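PDB 4MO9: periplasmic binding protein from Veillonella parvula, which probably captures a solute, perhaps an iron-siderophore complex, and delivers it to a membrane transporter. Local coordinates for residues Phe52-Thr63 with Phe351-Ser359; Lys199-Met208 with Pro257-Trp267. All coordinates share one frame; numbering follows the deposited sequence.

Contact 1: residues Phe52-Thr63 with Phe351-Ser359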
loop_
_atom_site.group_PDB
_atom_site.type_symbol
_atom_site.label_atom_id
_atom_site.label_comp_id
_atom_site.label_asym_id
_atom_site.label_seq_id
_atom_site.Cartn_x
_atom_site.Cartn_y
_atom_site.Cartn_z
ATOM N N PHE A 52 5.800 5.752 -7.588
ATOM C CA PHE A 52 6.979 4.891 -7.801
ATOM C C PHE A 52 6.695 3.485 -8.330
ATOM O O PHE A 52 7.252 3.072 -9.355
ATOM C CB PHE A 52 7.836 4.782 -6.538
ATOM C CG PHE A 52 8.974 3.805 -6.679
ATOM C CD1 PHE A 52 8.885 2.524 -6.135
ATOM C CD2 PHE A 52 10.125 4.159 -7.379
ATOM C CE1 PHE A 52 9.929 1.619 -6.280
ATOM C CE2 PHE A 52 11.178 3.257 -7.529
ATOM C CZ PHE A 52 11.074 1.981 -6.976
ATOM N N PHE A 53 5.854 2.726 -7.632
ATOM C CA PHE A 53 5.571 1.358 -8.073
ATOM C C PHE A 53 4.846 1.337 -9.413
ATOM O O PHE A 53 5.097 0.463 -10.242
ATOM C CB PHE A 53 4.756 0.599 -7.034
ATOM C CG PHE A 53 5.599 -0.119 -6.019
ATOM C CD1 PHE A 53 5.491 0.185 -4.673
ATOM C CD2 PHE A 53 6.500 -1.095 -6.414
ATOM C CE1 PHE A 53 6.265 -0.473 -3.729
ATOM C CE2 PHE A 53 7.277 -1.765 -5.470
ATOM C CZ PHE A 53 7.161 -1.450 -4.134
ATOM N N THR A 54 3.935 2.280 -9.628
ATOM C CA THR A 54 3.269 2.371 -10.936
ATOM C C THR A 54 4.273 2.680 -12.045
ATOM O O THR A 54 4.272 2.037 -13.109
ATOM C CB THR A 54 2.141 3.409 -10.909
ATOM O OG1 THR A 54 1.267 3.111 -9.803
ATOM C CG2 THR A 54 1.344 3.386 -12.216
ATOM N N ILE A 55 5.147 3.650 -11.802
ATOM C CA ILE A 55 6.145 4.006 -12.807
ATOM C C ILE A 55 7.055 2.813 -13.116
ATOM O O ILE A 55 7.331 2.522 -14.290
ATOM C CB ILE A 55 6.948 5.258 -12.381
ATOM C CG1 ILE A 55 6.013 6.468 -12.317
ATOM C CG2 ILE A 55 8.102 5.520 -13.331
ATOM C CD1 ILE A 55 6.692 7.791 -11.857
ATOM N N SER A 56 7.492 2.098 -12.077
ATOM C CA SER A 56 8.361 0.941 -12.279
ATOM C C SER A 56 7.630 -0.119 -13.088
ATOM O O SER A 56 8.220 -0.776 -13.939
ATOM C CB SER A 56 8.798 0.355 -10.935
ATOM O OG SER A 56 9.433 1.332 -10.131
ATOM N N ALA A 57 6.338 -0.286 -12.823
ATOM C CA ALA A 57 5.543 -1.286 -13.534
ATOM C C ALA A 57 5.353 -0.921 -15.005
ATOM O O ALA A 57 5.225 -1.802 -15.863
ATOM C CB ALA A 57 4.197 -1.460 -12.848
ATOM N N LEU A 58 5.343 0.376 -15.298
ATOM C CA LEU A 58 5.179 0.867 -16.667
ATOM C C LEU A 58 6.496 0.865 -17.442
ATOM O O LEU A 58 6.536 0.508 -18.629
ATOM C CB LEU A 58 4.588 2.285 -16.642
ATOM C CG LEU A 58 3.131 2.350 -16.182
ATOM C CD1 LEU A 58 2.745 3.757 -15.722
ATOM C CD2 LEU A 58 2.207 1.885 -17.292
HETATM N N MSE A 59 7.582 1.259 -16.775
HETATM C CA MSE A 59 8.851 1.457 -17.472
HETATM C C MSE A 59 9.780 0.242 -17.409
HETATM O O MSE A 59 10.695 0.113 -18.230
HETATM C CB MSE A 59 9.591 2.673 -16.902
HETATM C CG MSE A 59 8.831 3.992 -16.954
HETATM SE SE MSE A 59 8.341 4.506 -18.771
HETATM C CE MSE A 59 10.102 4.378 -19.632
ATOM N N GLY A 60 9.565 -0.636 -16.431
ATOM C CA GLY A 60 10.450 -1.782 -16.277
ATOM C C GLY A 60 11.897 -1.347 -16.094
ATOM O O GLY A 60 12.192 -0.495 -15.251
ATOM N N LYS A 61 12.794 -1.918 -16.895
ATOM C CA LYS A 61 14.222 -1.643 -16.759
ATOM C C LYS A 61 14.576 -0.195 -17.079
ATOM O O LYS A 61 15.638 0.285 -16.679
ATOM C CB LYS A 61 15.031 -2.574 -17.652
ATOM C CG LYS A 61 15.098 -4.014 -17.177
ATOM C CD LYS A 61 15.813 -4.870 -18.217
ATOM C CE LYS A 61 16.343 -6.168 -17.620
ATOM N NZ LYS A 61 17.044 -7.002 -18.640
ATOM N N ASP A 62 13.686 0.488 -17.801
ATOM C CA ASP A 62 13.907 1.885 -18.189
ATOM C C ASP A 62 13.469 2.875 -17.114
ATOM O O ASP A 62 13.508 4.086 -17.336
ATOM C CB ASP A 62 13.170 2.208 -19.494
ATOM C CG ASP A 62 13.720 1.441 -20.681
ATOM O OD1 ASP A 62 14.952 1.228 -20.738
ATOM O OD2 ASP A 62 12.913 1.051 -21.555
ATOM N N THR A 63 13.044 2.359 -15.963
ATOM C CA THR A 63 12.574 3.205 -14.866
ATOM C C THR A 63 13.482 4.401 -14.520
ATOM O O THR A 63 12.994 5.523 -14.403
ATOM C CB THR A 63 12.265 2.375 -13.588
ATOM O OG1 THR A 63 11.164 1.499 -13.850
ATOM C CG2 THR A 63 11.896 3.284 -12.437
ATOM N N PHE A 351 2.039 -9.948 -10.229
ATOM C CA PHE A 351 2.205 -8.521 -10.506
ATOM C C PHE A 351 3.694 -8.228 -10.676
ATOM O O PHE A 351 4.096 -7.535 -11.615
ATOM C CB PHE A 351 1.595 -7.637 -9.407
ATOM C CG PHE A 351 1.667 -6.173 -9.719
ATOM C CD1 PHE A 351 0.589 -5.523 -10.298
ATOM C CD2 PHE A 351 2.825 -5.449 -9.464
ATOM C CE1 PHE A 351 0.666 -4.156 -10.623
ATOM C CE2 PHE A 351 2.915 -4.092 -9.790
ATOM C CZ PHE A 351 1.840 -3.446 -10.361
ATOM N N TYR A 352 4.517 -8.756 -9.774
ATOM C CA TYR A 352 5.967 -8.600 -9.926
ATOM C C TYR A 352 6.472 -9.234 -11.224
ATOM O O TYR A 352 7.171 -8.573 -12.006
ATOM C CB TYR A 352 6.724 -9.214 -8.743
ATOM C CG TYR A 352 6.916 -8.286 -7.564
ATOM C CD1 TYR A 352 5.862 -7.997 -6.704
ATOM C CD2 TYR A 352 8.154 -7.713 -7.304
ATOM C CE1 TYR A 352 6.029 -7.145 -5.616
ATOM C CE2 TYR A 352 8.336 -6.852 -6.228
ATOM C CZ TYR A 352 7.274 -6.579 -5.378
ATOM O OH TYR A 352 7.449 -5.721 -4.301
ATOM N N ASP A 353 6.150 -10.512 -11.434
ATOM C CA ASP A 353 6.620 -11.246 -12.617
ATOM C C ASP A 353 6.256 -10.526 -13.919
ATOM O O ASP A 353 7.085 -10.395 -14.823
ATOM C CB ASP A 353 6.033 -12.664 -12.652
ATOM C CG ASP A 353 6.667 -13.605 -11.629
ATOM O OD1 ASP A 353 7.760 -13.300 -11.098
ATOM O OD2 ASP A 353 6.060 -14.665 -11.362
ATOM N N LYS A 354 5.016 -10.052 -14.003
ATOM C CA LYS A 354 4.506 -9.422 -15.222
ATOM C C LYS A 354 5.013 -8.006 -15.486
ATOM O O LYS A 354 5.311 -7.668 -16.638
ATOM C CB LYS A 354 2.971 -9.405 -15.230
ATOM C CG LYS A 354 2.322 -10.701 -15.700
ATOM C CD LYS A 354 0.795 -10.651 -15.559
ATOM C CE LYS A 354 0.170 -9.574 -16.450
ATOM N NZ LYS A 354 0.244 -9.901 -17.904
ATOM N N PHE A 355 5.108 -7.179 -14.441
ATOM C CA PHE A 355 5.306 -5.731 -14.638
ATOM C C PHE A 355 6.572 -5.126 -14.028
ATOM O O PHE A 355 7.142 -4.190 -14.592
ATOM C CB PHE A 355 4.107 -4.957 -14.090
ATOM C CG PHE A 355 2.797 -5.373 -14.684
ATOM C CD1 PHE A 355 2.574 -5.262 -16.050
ATOM C CD2 PHE A 355 1.778 -5.861 -13.873
ATOM C CE1 PHE A 355 1.361 -5.643 -16.604
ATOM C CE2 PHE A 355 0.556 -6.238 -14.424
ATOM C CZ PHE A 355 0.353 -6.128 -15.790
ATOM N N LEU A 356 6.998 -5.640 -12.874
ATOM C CA LEU A 356 8.079 -4.992 -12.130
ATOM C C LEU A 356 9.477 -5.463 -12.548
ATOM O O LEU A 356 9.688 -6.634 -12.864
ATOM C CB LEU A 356 7.866 -5.144 -10.616
ATOM C CG LEU A 356 6.673 -4.358 -10.062
ATOM C CD1 LEU A 356 6.436 -4.641 -8.570
ATOM C CD2 LEU A 356 6.867 -2.863 -10.282
ATOM N N PRO A 357 10.437 -4.532 -12.568
ATOM C CA PRO A 357 11.830 -4.860 -12.873
ATOM C C PRO A 357 12.568 -5.421 -11.651
ATOM O O PRO A 357 13.783 -5.625 -11.721
ATOM C CB PRO A 357 12.423 -3.506 -13.249
ATOM C CG PRO A 357 11.650 -2.523 -12.430
ATOM C CD PRO A 357 10.245 -3.088 -12.325
ATOM N N PHE A 358 11.853 -5.654 -10.559
ATOM C CA PHE A 358 12.464 -6.188 -9.339
ATOM C C PHE A 358 11.980 -7.621 -9.122
ATOM O O PHE A 358 10.810 -7.920 -9.385
ATOM C CB PHE A 358 12.088 -5.315 -8.132
ATOM C CG PHE A 358 12.234 -3.830 -8.385
ATOM C CD1 PHE A 358 13.486 -3.266 -8.593
ATOM C CD2 PHE A 358 11.121 -3.003 -8.403
ATOM C CE1 PHE A 358 13.623 -1.901 -8.830
ATOM C CE2 PHE A 358 11.243 -1.640 -8.639
ATOM C CZ PHE A 358 12.500 -1.088 -8.853
ATOM N N SER A 359 12.856 -8.509 -8.654
ATOM C CA SER A 359 12.469 -9.904 -8.467
ATOM C C SER A 359 11.552 -10.070 -7.259
ATOM O O SER A 359 11.720 -9.404 -6.228
ATOM C CB SER A 359 13.700 -10.795 -8.299
ATOM O OG SER A 359 14.424 -10.434 -7.134
#
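The A57 methyl lies beside F351, F355 and L356, in a hollow where the first helix of the N-terminal lobe in this TroA-like periplasmic binding protein meets the end of helix 344-355 and the loop after it. Alanine suits the place because the backbones come close: its CB lies 3.7 Å from F355 CB and 4.0 Å from F351 CZ. L356 fills the next groove. Its CD2 rests against the turn of helix between F53 and A57, 3.8 Å from S56 CB, while CD1 reaches the F53 ring and also covers the centre of one face of Y352. P357, a compact ring with no N-H to satisfy, wedges between S56 and G60, its CD 3.5 Å from S56 O. G60, just after the helix, takes positive phi, which favours glycine, and turns the chain past the proline.

No hydrogen bond joins the segments. The carbonyl oxygens of A57 and F355, two acceptors only 3.3 Å apart, both bond to R173 of helix 171-194, the F355 bond being weak; the positive charge of R173 probably offsets their repulsion. F52 and F358 approach from opposite directions and their rings touch obliquely, F52 CZ lying 3.9 Å from F358 CZ. S56 OG, which donates to F52 O at 2.9 Å, also sits at the edge of the F358 ring, 3.8 Å from CE2.

Contact 2: residues Lys199-Met208 with Pro257-Trp267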
loop_
_atom_site.group_PDB
_atom_site.type_symbol
_atom_site.label_atom_id
_atom_site.label_comp_id
_atom_site.label_asym_id
_atom_site.label_seq_id
_atom_site.Cartn_x
_atom_site.Cartn_y
_atom_site.Cartn_z
ATOM N N LYS A 199 -21.413 -12.057 8.726
ATOM C CA LYS A 199 -20.069 -11.528 8.561
ATOM C C LYS A 199 -19.217 -11.955 9.748
ATOM O O LYS A 199 -19.670 -11.901 10.895
ATOM C CB LYS A 199 -20.106 -10.005 8.449
ATOM C CG LYS A 199 -20.995 -9.502 7.307
ATOM C CD LYS A 199 -20.943 -7.986 7.155
ATOM C CE LYS A 199 -21.770 -7.525 5.954
ATOM N NZ LYS A 199 -21.388 -8.224 4.691
ATOM N N PRO A 200 -17.985 -12.408 9.478
ATOM C CA PRO A 200 -17.108 -12.706 10.611
ATOM C C PRO A 200 -16.642 -11.418 11.266
ATOM O O PRO A 200 -16.377 -10.433 10.560
ATOM C CB PRO A 200 -15.926 -13.445 9.970
ATOM C CG PRO A 200 -15.956 -13.076 8.551
ATOM C CD PRO A 200 -17.404 -12.825 8.192
ATOM N N THR A 201 -16.577 -11.424 12.591
ATOM C CA THR A 201 -16.048 -10.300 13.342
ATOM C C THR A 201 -14.528 -10.374 13.289
ATOM O O THR A 201 -13.952 -11.463 13.371
ATOM C CB THR A 201 -16.526 -10.310 14.809
ATOM O OG1 THR A 201 -16.285 -11.600 15.391
ATOM C CG2 THR A 201 -18.017 -9.988 14.893
ATOM N N VAL A 202 -13.878 -9.225 13.137
ATOM C CA VAL A 202 -12.427 -9.209 13.020
ATOM C C VAL A 202 -11.780 -8.113 13.872
ATOM O O VAL A 202 -12.267 -6.976 13.911
ATOM C CB VAL A 202 -11.990 -9.089 11.530
ATOM C CG1 VAL A 202 -12.575 -7.841 10.884
ATOM C CG2 VAL A 202 -10.481 -9.089 11.403
ATOM N N TYR A 203 -10.700 -8.465 14.571
ATOM C CA TYR A 203 -9.879 -7.466 15.239
ATOM C C TYR A 203 -8.623 -7.223 14.400
ATOM O O TYR A 203 -7.911 -8.173 14.053
ATOM C CB TYR A 203 -9.511 -7.887 16.671
ATOM C CG TYR A 203 -8.432 -7.013 17.268
ATOM C CD1 TYR A 203 -8.594 -5.635 17.337
ATOM C CD2 TYR A 203 -7.242 -7.558 17.734
ATOM C CE1 TYR A 203 -7.604 -4.815 17.855
ATOM C CE2 TYR A 203 -6.243 -6.748 18.254
ATOM C CZ TYR A 203 -6.432 -5.377 18.315
ATOM O OH TYR A 203 -5.452 -4.560 18.834
ATOM N N LEU A 204 -8.366 -5.958 14.067
ATOM C CA LEU A 204 -7.260 -5.587 13.184
ATOM C C LEU A 204 -6.230 -4.787 13.965
ATOM O O LEU A 204 -6.589 -3.871 14.706
ATOM C CB LEU A 204 -7.771 -4.723 12.027
ATOM C CG LEU A 204 -8.876 -5.257 11.117
ATOM C CD1 LEU A 204 -9.412 -4.133 10.219
ATOM C CD2 LEU A 204 -8.351 -6.388 10.257
ATOM N N GLU A 205 -4.952 -5.119 13.817
ATOM C CA GLU A 205 -3.929 -4.361 14.536
ATOM C C GLU A 205 -2.645 -4.290 13.725
ATOM O O GLU A 205 -2.218 -5.301 13.149
ATOM C CB GLU A 205 -3.640 -4.966 15.921
ATOM C CG GLU A 205 -2.661 -4.116 16.757
ATOM C CD GLU A 205 -2.167 -4.809 18.027
ATOM O OE1 GLU A 205 -2.974 -5.484 18.715
ATOM O OE2 GLU A 205 -0.964 -4.662 18.363
ATOM N N VAL A 206 -2.048 -3.096 13.663
ATOM C CA VAL A 206 -0.702 -2.946 13.115
ATOM C C VAL A 206 0.265 -3.469 14.175
ATOM O O VAL A 206 0.327 -2.928 15.294
ATOM C CB VAL A 206 -0.368 -1.479 12.788
ATOM C CG1 VAL A 206 0.928 -1.399 11.978
ATOM C CG2 VAL A 206 -1.506 -0.854 11.988
ATOM N N GLY A 207 1.007 -4.527 13.849
ATOM C CA GLY A 207 1.860 -5.156 14.848
ATOM C C GLY A 207 3.236 -4.531 14.992
ATOM O O GLY A 207 4.230 -5.247 15.153
HETATM N N MSE A 208 3.294 -3.200 14.962
HETATM C CA MSE A 208 4.561 -2.470 14.952
HETATM C C MSE A 208 5.249 -2.442 16.309
HETATM O O MSE A 208 6.473 -2.279 16.393
HETATM C CB MSE A 208 4.330 -1.037 14.470
HETATM C CG MSE A 208 5.567 -0.147 14.523
HETATM SE SE MSE A 208 5.202 1.614 13.770
HETATM C CE MSE A 208 3.834 2.186 15.027
ATOM N N PRO A 257 -13.283 -11.836 19.061
ATOM C CA PRO A 257 -13.575 -11.812 17.621
ATOM C C PRO A 257 -13.367 -13.165 16.932
ATOM O O PRO A 257 -12.556 -13.980 17.401
ATOM C CB PRO A 257 -12.578 -10.782 17.084
ATOM C CG PRO A 257 -11.419 -10.846 18.054
ATOM C CD PRO A 257 -12.051 -11.099 19.403
ATOM N N ASP A 258 -14.097 -13.399 15.841
ATOM C CA ASP A 258 -13.932 -14.619 15.049
ATOM C C ASP A 258 -12.521 -14.722 14.468
ATOM O O ASP A 258 -11.955 -15.813 14.370
ATOM C CB ASP A 258 -14.940 -14.654 13.894
ATOM C CG ASP A 258 -16.383 -14.816 14.366
ATOM O OD1 ASP A 258 -16.632 -15.599 15.311
ATOM O OD2 ASP A 258 -17.270 -14.159 13.777
ATOM N N ILE A 259 -11.964 -13.575 14.081
ATOM C CA ILE A 259 -10.699 -13.524 13.354
ATOM C C ILE A 259 -9.823 -12.397 13.924
ATOM O O ILE A 259 -10.336 -11.356 14.339
ATOM C CB ILE A 259 -10.971 -13.306 11.832
ATOM C CG1 ILE A 259 -11.705 -14.523 11.248
ATOM C CG2 ILE A 259 -9.685 -13.015 11.047
ATOM C CD1 ILE A 259 -12.265 -14.296 9.846
ATOM N N ILE A 260 -8.513 -12.631 13.991
ATOM C CA ILE A 260 -7.546 -11.599 14.378
ATOM C C ILE A 260 -6.550 -11.489 13.228
ATOM O O ILE A 260 -6.098 -12.512 12.696
ATOM C CB ILE A 260 -6.780 -11.986 15.674
ATOM C CG1 ILE A 260 -7.686 -11.895 16.909
ATOM C CG2 ILE A 260 -5.555 -11.086 15.875
ATOM C CD1 ILE A 260 -7.037 -12.467 18.210
HETATM N N MSE A 261 -6.218 -10.268 12.822
HETATM C CA MSE A 261 -5.174 -10.083 11.822
HETATM C C MSE A 261 -4.195 -9.027 12.314
HETATM O O MSE A 261 -4.601 -7.891 12.611
HETATM C CB MSE A 261 -5.776 -9.686 10.472
HETATM C CG MSE A 261 -4.789 -9.824 9.320
HETATM SE SE MSE A 261 -5.552 -9.294 7.600
HETATM C CE MSE A 261 -7.149 -10.425 7.717
ATOM N N ILE A 262 -2.923 -9.416 12.439
ATOM C CA ILE A 262 -1.865 -8.515 12.900
ATOM C C ILE A 262 -0.993 -8.103 11.717
ATOM O O ILE A 262 -0.372 -8.962 11.090
ATOM C CB ILE A 262 -0.947 -9.202 13.936
ATOM C CG1 ILE A 262 -1.766 -9.829 15.072
ATOM C CG2 ILE A 262 0.090 -8.211 14.471
ATOM C CD1 ILE A 262 -2.504 -8.820 15.936
HETATM N N MSE A 263 -0.920 -6.809 11.413
HETATM C CA MSE A 263 -0.176 -6.376 10.224
HETATM C C MSE A 263 1.344 -6.387 10.469
HETATM O O MSE A 263 1.822 -5.962 11.533
HETATM C CB MSE A 263 -0.660 -5.003 9.739
HETATM C CG MSE A 263 -2.187 -4.903 9.602
HETATM SE SE MSE A 263 -3.012 -6.353 8.579
HETATM C CE MSE A 263 -4.832 -6.015 9.185
ATOM N N GLY A 264 2.093 -6.909 9.498
ATOM C CA GLY A 264 3.538 -6.965 9.604
ATOM C C GLY A 264 4.237 -6.082 8.587
ATOM O O GLY A 264 3.640 -5.671 7.584
ATOM N N SER A 265 5.502 -5.766 8.857
ATOM C CA SER A 265 6.287 -4.939 7.947
ATOM C C SER A 265 7.742 -4.997 8.363
ATOM O O SER A 265 8.132 -5.849 9.166
ATOM C CB SER A 265 5.806 -3.489 7.978
ATOM O OG SER A 265 6.312 -2.771 6.850
ATOM N N TYR A 266 8.541 -4.085 7.822
ATOM C CA TYR A 266 9.952 -4.011 8.182
ATOM C C TYR A 266 10.149 -2.923 9.237
ATOM O O TYR A 266 10.181 -1.730 8.908
ATOM C CB TYR A 266 10.807 -3.734 6.934
ATOM C CG TYR A 266 12.295 -3.724 7.208
ATOM C CD1 TYR A 266 12.957 -4.892 7.560
ATOM C CD2 TYR A 266 13.034 -2.549 7.119
ATOM C CE1 TYR A 266 14.325 -4.897 7.819
ATOM C CE2 TYR A 266 14.407 -2.541 7.379
ATOM C CZ TYR A 266 15.041 -3.721 7.724
ATOM O OH TYR A 266 16.394 -3.735 7.982
ATOM N N TRP A 267 10.252 -3.343 10.501
ATOM C CA TRP A 267 10.444 -2.429 11.633
ATOM C C TRP A 267 11.645 -2.876 12.464
ATOM O O TRP A 267 11.475 -3.388 13.579
ATOM C CB TRP A 267 9.191 -2.385 12.530
ATOM C CG TRP A 267 7.976 -1.753 11.893
ATOM C CD1 TRP A 267 7.867 -0.477 11.422
ATOM C CD2 TRP A 267 6.695 -2.369 11.685
ATOM N NE1 TRP A 267 6.598 -0.262 10.914
ATOM C CE2 TRP A 267 5.861 -1.408 11.070
ATOM C CE3 TRP A 267 6.175 -3.645 11.957
ATOM C CZ2 TRP A 267 4.531 -1.683 10.718
ATOM C CZ3 TRP A 267 4.861 -3.919 11.610
ATOM C CH2 TRP A 267 4.051 -2.941 10.996
HETATM O O HOH W 1 -20.448 -14.408 13.109
#
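M208, a selenomethionine, lies across one face of the W267 indole, just beyond two parallel strands, 201-206 and 259-263, in the C-terminal lobe's central sheet. Its CG stands 3.6 Å from the centroid of the five-membered ring, only 6° off the normal, a CH-pi contact; SE makes an oblique Met-aromatic contact beside it. With CG anti to the backbone N (chi1 175°), the chain crosses the indole at about a right angle. S265 CB covers the opposite face, and V206 CG1 packs 3.6 Å from W267 CH2.

Between the strands, backbone bonds run from I259 N to T201 O through to G207 N to M263 O. Branched V202 and I259 share one face of the sheet with L204, whose CD2 meets M263 CE at 3.7 Å. On the other face, Y203 OH donates to E205 OE1 at 2.6 Å, and R296 forms a salt bridge with that same oxygen, which would balance the charge of the buried E205.

At the start of the pair, D258 OD2 accepts from T201 N at 3.1 Å, while OD1 pairs with K303. Threonine suits this corner as both donor and acceptor: T201 OG1 bonds weakly to D258 OD2 and receives D258 N at 2.9 Å, nearly straight at 166°.

Overall arrangement
Contact 2 is nested along the chain inside the loop closed by contact 1: residues 52-63 come first, then 199-208 and 257-267, and finally 351-359. The two contacts do not touch. Their centres are 29 Å apart, on opposite sides of the chain's centre. Contact 2 lies within the five-stranded mixed sheet, whereas contact 1 brings the end of helix 344-355 back to helix 52-59, which follows strand 41-42 of the four-stranded parallel sheet. This return probably ties the two lobes together before the chain ends in strand 365-367 of the mixed sheet. Trimethylamine oxide sits in a pocket of W45, A48, S73 and R78, in the N-terminal part; the W267 side chain comes within about 10 Å, so a site facing the cleft is plausible.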